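Binding domain (Hc) of Paraclostridial Mosquitocidal Protein 1 (Paraclostridium bifermentans, PDB 6HOX) forms the receptor-binding part of a botulinum-like neurotoxin that specifically targets Anopheles mosquitoes, and probably directs the toxin to host nerve cells. Local coordinates at residues R99-D104 and N212-Q217; K142-I147 and N194-I199; S246-D251 and Y328-D333. All blocks are in the same frame, centred on the assembly; numbering follows the deposited sequence.

Contact 1. Residues R99-D104 and N212-Q217; sequences RLNKND and NRNKNQ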
loop_
_atom_site.group_PDB
_atom_site.type_symbol
_atom_site.label_atom_id
_atom_site.label_comp_id
_atom_site.label_asym_id
_atom_site.label_seq_id
_atom_site.Cartn_x
_atom_site.Cartn_y
_atom_site.Cartn_z
ATOM N N ARG A 99 4.151 -2.275 9.793
ATOM C CA ARG A 99 4.647 -3.608 9.568
ATOM C C ARG A 99 4.892 -4.298 10.906
ATOM O O ARG A 99 5.530 -3.758 11.807
ATOM C CB ARG A 99 5.962 -3.637 8.789
ATOM C CG ARG A 99 6.246 -5.010 8.202
ATOM C CD ARG A 99 7.715 -5.337 8.236
ATOM N NE ARG A 99 8.180 -5.484 9.602
ATOM C CZ ARG A 99 9.167 -4.782 10.129
ATOM N NH1 ARG A 99 9.867 -3.962 9.368
ATOM N NH2 ARG A 99 9.448 -4.902 11.413
ATOM N N LEU A 100 4.373 -5.514 10.980
ATOM C CA LEU A 100 4.513 -6.387 12.109
ATOM C C LEU A 100 5.925 -6.325 12.699
ATOM O O LEU A 100 6.914 -6.604 12.009
ATOM C CB LEU A 100 4.237 -7.806 11.624
ATOM C CG LEU A 100 4.098 -8.826 12.746
ATOM C CD1 LEU A 100 2.892 -8.485 13.616
ATOM C CD2 LEU A 100 4.018 -10.236 12.175
ATOM N N ASN A 101 5.999 -6.042 13.992
ATOM C CA ASN A 101 7.264 -5.861 14.676
ATOM C C ASN A 101 7.177 -6.532 16.054
ATOM O O ASN A 101 6.101 -6.985 16.460
ATOM C CB ASN A 101 7.645 -4.377 14.735
ATOM C CG ASN A 101 6.594 -3.511 15.391
ATOM O OD1 ASN A 101 6.612 -3.367 16.607
ATOM N ND2 ASN A 101 5.683 -2.933 14.604
ATOM N N LYS A 102 8.322 -6.588 16.751
ATOM C CA LYS A 102 8.451 -7.264 18.037
ATOM C C LYS A 102 7.541 -6.586 19.076
ATOM O O LYS A 102 6.922 -7.267 19.886
ATOM C CB LYS A 102 9.925 -7.326 18.451
ATOM C CG LYS A 102 10.731 -8.370 17.685
ATOM C CD LYS A 102 12.236 -8.255 17.854
ATOM C CE LYS A 102 12.999 -9.297 17.055
ATOM N NZ LYS A 102 14.432 -9.359 17.448
ATOM N N ASN A 103 7.407 -5.256 19.019
ATOM C CA ASN A 103 6.545 -4.532 19.972
ATOM C C ASN A 103 5.093 -5.024 19.895
ATOM O O ASN A 103 4.403 -4.984 20.915
ATOM C CB ASN A 103 6.563 -3.016 19.783
ATOM C CG ASN A 103 7.952 -2.437 19.889
ATOM O OD1 ASN A 103 8.845 -2.836 19.142
ATOM N ND2 ASN A 103 8.139 -1.492 20.793
ATOM N N ASP A 104 4.655 -5.487 18.711
ATOM C CA ASP A 104 3.306 -5.977 18.490
ATOM C C ASP A 104 3.036 -7.313 19.192
ATOM O O ASP A 104 1.872 -7.709 19.300
ATOM C CB ASP A 104 3.003 -6.201 17.014
ATOM C CG ASP A 104 2.928 -4.932 16.186
ATOM O OD1 ASP A 104 2.578 -3.852 16.752
ATOM O OD2 ASP A 104 3.213 -5.041 14.973
ATOM N N ASN A 212 -4.859 -2.128 23.036
ATOM C CA ASN A 212 -3.500 -2.484 22.632
ATOM C C ASN A 212 -2.509 -2.106 23.752
ATOM O O ASN A 212 -2.518 -0.979 24.234
ATOM C CB ASN A 212 -3.134 -1.826 21.299
ATOM C CG ASN A 212 -3.249 -0.320 21.321
ATOM O OD1 ASN A 212 -4.306 0.224 21.644
ATOM N ND2 ASN A 212 -2.158 0.358 20.993
ATOM N N ARG A 213 -1.669 -3.062 24.175
ATOM C CA ARG A 213 -0.618 -2.771 25.163
ATOM C C ARG A 213 0.607 -2.165 24.465
ATOM O O ARG A 213 1.389 -1.450 25.104
ATOM C CB ARG A 213 -0.261 -4.025 25.959
ATOM C CG ARG A 213 -1.299 -4.397 27.008
ATOM C CD ARG A 213 -0.992 -5.748 27.617
ATOM N NE ARG A 213 -2.200 -6.451 28.028
ATOM C CZ ARG A 213 -3.093 -6.966 27.186
ATOM N NH1 ARG A 213 -2.935 -6.812 25.881
ATOM N NH2 ARG A 213 -4.145 -7.613 27.653
ATOM N N ASN A 214 0.760 -2.427 23.161
ATOM C CA ASN A 214 1.834 -1.805 22.348
ATOM C C ASN A 214 1.449 -0.357 22.039
ATOM O O ASN A 214 0.726 -0.100 21.075
ATOM C CB ASN A 214 2.111 -2.565 21.043
ATOM C CG ASN A 214 3.094 -1.840 20.147
ATOM O OD1 ASN A 214 3.745 -0.900 20.583
ATOM N ND2 ASN A 214 3.185 -2.233 18.883
ATOM N N LYS A 215 1.986 0.584 22.819
ATOM C CA LYS A 215 1.592 1.981 22.747
ATOM C C LYS A 215 2.397 2.736 21.690
ATOM O O LYS A 215 2.222 3.928 21.527
ATOM C CB LYS A 215 1.764 2.641 24.117
ATOM C CG LYS A 215 0.914 2.027 25.227
ATOM C CD LYS A 215 -0.558 1.918 24.923
ATOM C CE LYS A 215 -1.401 1.722 26.166
ATOM N NZ LYS A 215 -2.786 1.331 25.818
ATOM N N ASN A 216 3.306 2.048 21.004
ATOM C CA ASN A 216 3.961 2.604 19.840
ATOM C C ASN A 216 3.059 2.444 18.607
ATOM O O ASN A 216 3.321 3.039 17.591
ATOM C CB ASN A 216 5.339 1.977 19.650
ATOM C CG ASN A 216 6.268 2.299 20.803
ATOM O OD1 ASN A 216 6.476 3.466 21.125
ATOM N ND2 ASN A 216 6.800 1.283 21.454
ATOM N N GLN A 217 1.989 1.642 18.707
ATOM C CA GLN A 217 1.098 1.424 17.571
ATOM C C GLN A 217 0.420 2.738 17.177
ATOM O O GLN A 217 0.053 3.576 18.029
ATOM C CB GLN A 217 0.048 0.358 17.885
ATOM C CG GLN A 217 -0.788 -0.081 16.691
ATOM C CD GLN A 217 0.009 -0.675 15.555
ATOM O OE1 GLN A 217 0.923 -0.049 15.012
ATOM N NE2 GLN A 217 -0.389 -1.858 15.123
HETATM O O HOH W 1 3.187 -1.501 15.513
HETATM O O HOH W 2 5.390 -0.518 17.209
HETATM O O HOH W 3 1.450 -3.629 13.346
#
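An Asx turn headed by Asn214 meets the short 3-10 segment at Asp104, in the loops at one end of the concanavalin-like N-terminal subdomain. The Asn214 amide works with both ends. Its OD1 accepts from the backbone N of Asn216 at 3.0 Å, which closes the turn. Its ND2 gives a weak, bent hydrogen bond to Asp104 OD1 at 2.7 Å. Asn214 has CG anti to its backbone N (chi1 173°), which puts CG within reach of the 99-104 backbone. Amide and carboxylate planes lie 51° apart. The other carboxylate oxygen, Asp104 OD2, takes the backbone N of Asn101 at 3.1 Å, from above its plane. Asn214 CB also rests on Asn103 O at 3.3 Å. Water extends the join: one molecule lies between Asp104 OD1, Asn101 ND2 and Gln217 OE1, and another links Asp104 OD2 to Gln217 NE2. That NE2 also bonds to Tyr112 OH. Asp107 adds a second carboxylate, accepting from the backbone N of Arg213 and of Asn214. The end of strand 89-96 and the start of its antiparallel partner 218-227 are thus joined through their loops.

Contact 2. Residues K142-I147 and N194-I199; sequences KIIDII and NELRGI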
loop_
_atom_site.group_PDB
_atom_site.type_symbol
_atom_site.label_atom_id
_atom_site.label_comp_id
_atom_site.label_asym_id
_atom_site.label_seq_id
_atom_site.Cartn_x
_atom_site.Cartn_y
_atom_site.Cartn_z
ATOM N N LYS A 142 -25.965 -13.000 19.729
ATOM C CA LYS A 142 -25.543 -13.778 18.552
ATOM C C LYS A 142 -24.351 -13.052 17.918
ATOM O O LYS A 142 -24.429 -11.848 17.719
ATOM C CB LYS A 142 -26.696 -13.869 17.549
ATOM C CG LYS A 142 -26.447 -14.709 16.306
ATOM C CD LYS A 142 -26.879 -16.132 16.460
ATOM C CE LYS A 142 -28.368 -16.286 16.640
ATOM N NZ LYS A 142 -28.706 -17.713 16.770
ATOM N N ILE A 143 -23.266 -13.784 17.632
ATOM C CA ILE A 143 -22.032 -13.181 17.150
ATOM C C ILE A 143 -21.682 -13.750 15.770
ATOM O O ILE A 143 -21.782 -14.954 15.554
ATOM C CB ILE A 143 -20.896 -13.400 18.162
ATOM C CG1 ILE A 143 -21.122 -12.549 19.416
ATOM C CG2 ILE A 143 -19.545 -13.126 17.505
ATOM C CD1 ILE A 143 -20.202 -12.873 20.578
ATOM N N ILE A 144 -21.290 -12.858 14.853
ATOM C CA ILE A 144 -20.669 -13.213 13.581
ATOM C C ILE A 144 -19.437 -12.326 13.404
ATOM O O ILE A 144 -19.516 -11.121 13.553
ATOM C CB ILE A 144 -21.691 -13.096 12.436
ATOM C CG1 ILE A 144 -22.541 -14.369 12.389
ATOM C CG2 ILE A 144 -21.022 -12.818 11.094
ATOM C CD1 ILE A 144 -23.811 -14.224 11.625
ATOM N N ASP A 145 -18.291 -12.951 13.130
ATOM C CA ASP A 145 -17.102 -12.217 12.841
ATOM C C ASP A 145 -16.383 -12.816 11.620
ATOM O O ASP A 145 -16.576 -13.987 11.244
ATOM C CB ASP A 145 -16.213 -12.085 14.084
ATOM C CG ASP A 145 -16.056 -13.357 14.882
ATOM O OD1 ASP A 145 -16.096 -14.428 14.259
ATOM O OD2 ASP A 145 -15.898 -13.261 16.118
ATOM N N ILE A 146 -15.601 -11.948 10.967
ATOM C CA ILE A 146 -14.648 -12.337 9.977
ATOM C C ILE A 146 -13.279 -11.957 10.551
ATOM O O ILE A 146 -13.061 -10.826 10.986
ATOM C CB ILE A 146 -14.962 -11.692 8.612
ATOM C CG1 ILE A 146 -16.325 -12.149 8.094
ATOM C CG2 ILE A 146 -13.854 -11.978 7.598
ATOM C CD1 ILE A 146 -16.805 -11.432 6.857
ATOM N N ILE A 147 -12.391 -12.941 10.634
ATOM C CA ILE A 147 -11.043 -12.717 11.060
ATOM C C ILE A 147 -10.160 -13.128 9.882
ATOM O O ILE A 147 -10.139 -14.294 9.531
ATOM C CB ILE A 147 -10.760 -13.493 12.365
ATOM C CG1 ILE A 147 -11.737 -13.067 13.466
ATOM C CG2 ILE A 147 -9.309 -13.320 12.800
ATOM C CD1 ILE A 147 -11.748 -13.942 14.692
ATOM N N ASN A 194 -28.113 -14.679 8.246
ATOM C CA ASN A 194 -29.550 -14.986 8.342
ATOM C C ASN A 194 -29.976 -15.251 9.800
ATOM O O ASN A 194 -31.137 -15.035 10.128
ATOM C CB ASN A 194 -29.948 -16.134 7.403
ATOM C CG ASN A 194 -29.367 -17.479 7.780
ATOM O OD1 ASN A 194 -28.158 -17.691 7.713
ATOM N ND2 ASN A 194 -30.227 -18.408 8.163
ATOM N N GLU A 195 -29.047 -15.641 10.683
ATOM C CA GLU A 195 -29.379 -15.939 12.109
ATOM C C GLU A 195 -29.353 -14.671 12.977
ATOM O O GLU A 195 -29.821 -14.683 14.110
ATOM C CB GLU A 195 -28.403 -16.959 12.681
ATOM C CG GLU A 195 -28.511 -18.318 12.015
ATOM C CD GLU A 195 -29.781 -19.089 12.353
ATOM O OE1 GLU A 195 -30.448 -18.710 13.329
ATOM O OE2 GLU A 195 -30.085 -20.101 11.650
ATOM N N LEU A 196 -28.811 -13.581 12.431
ATOM C CA LEU A 196 -28.547 -12.380 13.188
ATOM C C LEU A 196 -29.805 -11.512 13.167
ATOM O O LEU A 196 -30.451 -11.395 12.151
ATOM C CB LEU A 196 -27.364 -11.651 12.541
ATOM C CG LEU A 196 -26.352 -11.030 13.497
ATOM C CD1 LEU A 196 -25.843 -12.055 14.494
ATOM C CD2 LEU A 196 -25.189 -10.431 12.714
ATOM N N ARG A 197 -30.142 -10.913 14.306
ATOM C CA ARG A 197 -31.199 -9.939 14.326
ATOM C C ARG A 197 -30.538 -8.554 14.346
ATOM O O ARG A 197 -29.553 -8.314 13.604
ATOM C CB ARG A 197 -32.185 -10.324 15.430
ATOM C CG ARG A 197 -32.856 -11.670 15.171
ATOM C CD ARG A 197 -33.557 -11.719 13.809
ATOM N NE ARG A 197 -34.180 -13.000 13.480
ATOM C CZ ARG A 197 -33.726 -13.865 12.568
ATOM N NH1 ARG A 197 -32.654 -13.587 11.841
ATOM N NH2 ARG A 197 -34.351 -15.015 12.392
ATOM N N GLY A 198 -31.085 -7.642 15.140
ATOM C CA GLY A 198 -30.692 -6.238 15.080
ATOM C C GLY A 198 -29.373 -5.991 15.793
ATOM O O GLY A 198 -29.110 -6.556 16.850
ATOM N N ILE A 199 -28.550 -5.120 15.206
ATOM C CA ILE A 199 -27.287 -4.696 15.802
ATOM C C ILE A 199 -27.313 -3.183 16.063
ATOM O O ILE A 199 -26.325 -2.630 16.518
ATOM C CB ILE A 199 -26.096 -5.095 14.911
ATOM C CG1 ILE A 199 -26.074 -4.356 13.570
ATOM C CG2 ILE A 199 -26.045 -6.598 14.726
ATOM C CD1 ILE A 199 -24.702 -4.357 12.918
#
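Lys142 and Leu196 make the closest carbon contact between the residue just before strand 143-147 and the loop. Lys142 CG lies 3.3 Å from Leu196 CD1, tighter than usual van der Waals contact, so the exact fit is doubtful. The two side chains slide past each other in opposite directions. Lys142 CG is anti to its backbone N (chi1 -177°), which brings CG up beside Leu196 CD1. The lysine chain then bends twice, at chi2 and chi3, and runs on across Glu195. Its CE comes to 3.3 Å from the backbone Glu195 O. Its NZ stands 4.0 Å from Glu195 OE1, a long salt bridge. Within the strand, Ile144 has its CB directed at the loop, and its CD1 touches Leu196 CD1 at 4.1 Å, with Leu196 CD2 almost as near.

Further out, the loop is braced by its own Arg197. NH1 donates to Asn194 O at 2.7 Å and to Leu196 O at 3.1 Å, both close to the guanidinium plane. NH1 thus ties together the carbonyls on the two sides of Glu195 in the sequence. Asp138 links the two segments, since one carboxylate oxygen accepts from the backbone N of Lys142 and the other from that of Arg197. Met136 of the adjacent strand 131-137 packs on both Ile144 and Leu196.

No direct hydrogen bond joins 142-147 to 194-199. Between the two segments themselves there is apolar packing and a long charge pair; a hydrogen-bonded link runs through Asp138. The Lys142 ammonium group probably gains only modest electrostatic attraction from Glu195.

Contact 3. Residues S246-D251 and Y328-D333; sequences SNILRD and YVRKND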
loop_
_atom_site.group_PDB
_atom_site.type_symbol
_atom_site.label_atom_id
_atom_site.label_comp_id
_atom_site.label_asym_id
_atom_site.label_seq_id
_atom_site.Cartn_x
_atom_site.Cartn_y
_atom_site.Cartn_z
ATOM N N SER A 246 -6.101 8.404 -11.899
ATOM C CA SER A 246 -5.098 9.285 -12.477
ATOM C C SER A 246 -3.913 8.471 -13.009
ATOM O O SER A 246 -3.816 7.259 -12.830
ATOM C CB SER A 246 -4.660 10.314 -11.484
ATOM O OG SER A 246 -3.821 9.722 -10.512
ATOM N N ASN A 247 -2.993 9.171 -13.665
ATOM C CA ASN A 247 -1.870 8.544 -14.338
ATOM C C ASN A 247 -0.608 8.604 -13.470
ATOM O O ASN A 247 0.461 8.290 -13.954
ATOM C CB ASN A 247 -1.674 9.175 -15.716
ATOM C CG ASN A 247 -2.787 8.771 -16.652
ATOM O OD1 ASN A 247 -3.297 7.652 -16.566
ATOM N ND2 ASN A 247 -3.202 9.686 -17.513
ATOM N N ILE A 248 -0.736 8.984 -12.193
ATOM C CA ILE A 248 0.419 9.044 -11.311
ATOM C C ILE A 248 0.867 7.608 -11.021
ATOM O O ILE A 248 0.039 6.708 -10.877
ATOM C CB ILE A 248 0.128 9.830 -10.020
ATOM C CG1 ILE A 248 -0.890 9.097 -9.144
ATOM C CG2 ILE A 248 -0.275 11.268 -10.330
ATOM C CD1 ILE A 248 -1.262 9.821 -7.879
ATOM N N LEU A 249 2.182 7.402 -10.974
ATOM C CA LEU A 249 2.740 6.147 -10.512
ATOM C C LEU A 249 2.754 6.159 -8.979
ATOM O O LEU A 249 2.457 7.160 -8.338
ATOM C CB LEU A 249 4.146 5.972 -11.107
ATOM C CG LEU A 249 4.181 5.750 -12.619
ATOM C CD1 LEU A 249 5.616 5.678 -13.119
ATOM C CD2 LEU A 249 3.421 4.493 -12.992
ATOM N N ARG A 250 3.126 5.031 -8.399
ATOM C CA ARG A 250 3.053 4.806 -6.979
ATOM C C ARG A 250 4.390 4.300 -6.448
ATOM O O ARG A 250 5.158 3.634 -7.156
ATOM C CB ARG A 250 1.970 3.759 -6.687
ATOM C CG ARG A 250 0.580 4.191 -7.112
ATOM C CD ARG A 250 -0.082 4.995 -6.029
ATOM N NE ARG A 250 -1.345 5.535 -6.496
ATOM C CZ ARG A 250 -2.016 6.471 -5.859
ATOM N NH1 ARG A 250 -1.672 6.789 -4.624
ATOM N NH2 ARG A 250 -3.014 7.092 -6.459
ATOM N N ASP A 251 4.644 4.618 -5.181
ATOM C CA ASP A 251 5.715 3.998 -4.445
ATOM C C ASP A 251 5.219 2.691 -3.813
ATOM O O ASP A 251 4.058 2.319 -3.920
ATOM C CB ASP A 251 6.350 4.962 -3.437
ATOM C CG ASP A 251 5.508 5.338 -2.233
ATOM O OD1 ASP A 251 4.556 4.590 -1.903
ATOM O OD2 ASP A 251 5.829 6.381 -1.620
ATOM N N TYR A 328 5.121 14.990 -9.002
ATOM C CA TYR A 328 4.630 13.623 -9.160
ATOM C C TYR A 328 5.127 13.017 -10.461
ATOM O O TYR A 328 5.152 13.699 -11.461
ATOM C CB TYR A 328 3.108 13.586 -9.137
ATOM C CG TYR A 328 2.550 14.082 -7.836
ATOM C CD1 TYR A 328 2.756 13.373 -6.670
ATOM C CD2 TYR A 328 1.865 15.276 -7.763
ATOM C CE1 TYR A 328 2.239 13.810 -5.466
ATOM C CE2 TYR A 328 1.354 15.738 -6.567
ATOM C CZ TYR A 328 1.539 14.999 -5.415
ATOM O OH TYR A 328 1.047 15.435 -4.217
ATOM N N VAL A 329 5.463 11.722 -10.401
ATOM C CA VAL A 329 5.844 10.948 -11.559
ATOM C C VAL A 329 4.575 10.350 -12.142
ATOM O O VAL A 329 3.804 9.739 -11.431
ATOM C CB VAL A 329 6.862 9.846 -11.223
ATOM C CG1 VAL A 329 7.358 9.148 -12.485
ATOM C CG2 VAL A 329 8.016 10.395 -10.414
ATOM N N ARG A 330 4.381 10.558 -13.447
ATOM C CA ARG A 330 3.255 10.005 -14.158
ATOM C C ARG A 330 3.729 8.989 -15.194
ATOM O O ARG A 330 4.839 9.066 -15.738
ATOM C CB ARG A 330 2.434 11.123 -14.803
ATOM C CG ARG A 330 1.729 12.008 -13.781
ATOM C CD ARG A 330 1.023 13.177 -14.426
ATOM N NE ARG A 330 0.361 14.026 -13.435
ATOM C CZ ARG A 330 0.963 14.896 -12.633
ATOM N NH1 ARG A 330 2.256 15.153 -12.744
ATOM N NH2 ARG A 330 0.260 15.492 -11.687
ATOM N N LYS A 331 2.842 8.025 -15.425
ATOM C CA LYS A 331 2.934 7.003 -16.432
ATOM C C LYS A 331 3.372 7.627 -17.762
ATOM O O LYS A 331 2.750 8.560 -18.212
ATOM C CB LYS A 331 1.538 6.377 -16.544
ATOM C CG LYS A 331 1.419 5.205 -17.485
ATOM C CD LYS A 331 -0.009 4.873 -17.866
ATOM C CE LYS A 331 -0.918 4.606 -16.694
ATOM N NZ LYS A 331 -2.210 4.049 -17.158
ATOM N N ASN A 332 4.474 7.112 -18.322
ATOM C CA ASN A 332 5.076 7.471 -19.604
ATOM C C ASN A 332 5.997 8.693 -19.525
ATOM O O ASN A 332 6.473 9.153 -20.564
ATOM C CB ASN A 332 4.063 7.669 -20.729
ATOM C CG ASN A 332 3.224 6.438 -20.991
ATOM O OD1 ASN A 332 2.057 6.564 -21.352
ATOM N ND2 ASN A 332 3.801 5.257 -20.810
ATOM N N ASP A 333 6.325 9.165 -18.324
ATOM C CA ASP A 333 7.287 10.265 -18.181
ATOM C C ASP A 333 8.685 9.761 -18.538
ATOM O O ASP A 333 9.036 8.645 -18.185
ATOM C CB ASP A 333 7.333 10.818 -16.757
ATOM C CG ASP A 333 6.173 11.734 -16.399
ATOM O OD1 ASP A 333 5.361 12.045 -17.303
ATOM O OD2 ASP A 333 6.109 12.142 -15.212
HETATM O O HOH W 4 -2.166 12.387 -13.382
#
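Lys331 N donates to Asn247 O at 2.8 Å, nearly straight at 168°. Leu249 N donates to Val329 O at 2.9 Å. These bonds flank Ile248 and Arg330, which form a single antiparallel, non-hydrogen-bonded pair with CA atoms 4.1 Å apart. The Arg330 CA also makes a CA-H...O contact with Asn247 O. The Arg330 side chain starts away from the other segment, but its CB still touches Asn247 O at 3.6 Å. Ile248 CG2 then lies over one face of the guanidinium, which is held by a salt bridge to Asp326. A water joins Arg330 NE to the Asn247 backbone N, weakly on the Asn247 side. After the bridge the chain reverses in a type II turn, Arg330 to Asp333. Asp333 OD2 takes the backbone N of Arg330 at 2.9 Å, from well above the carboxylate plane, and also bonds to Tyr259 OH. On the buried side Leu249 CD1 meets Val329 CG1 at 3.9 Å. Both side chains pack on Leu372 of strand 369-373. The contact therefore fixes the loop between helix 233-241 and strand 263-267 against the entry to strand 333-339, within the trefoil-like C-terminal subdomain.

How the contacts relate
Contacts 1 and 2 belong to the N-terminal subdomain, their centres 29 Å apart, with contact 2 lying within the chain span that contact 1 bounds. Contact 3 lies in the C-terminal subdomain, on the other side of the chain's centre from both. None touches another. Contacts 1 and 3 are partly buried; contact 2 is on the surface. Contact 2 sets a regular strand against a loop, while contacts 1 and 3 are made mainly between loops. Their chemistry differs accordingly. Contact 1 relies on side-chain amides, a carboxylate and waters. Contact 2 relies on aliphatic groups and a distant ion pair. Contact 3 relies on backbone hydrogen bonds backed by apolar side chains.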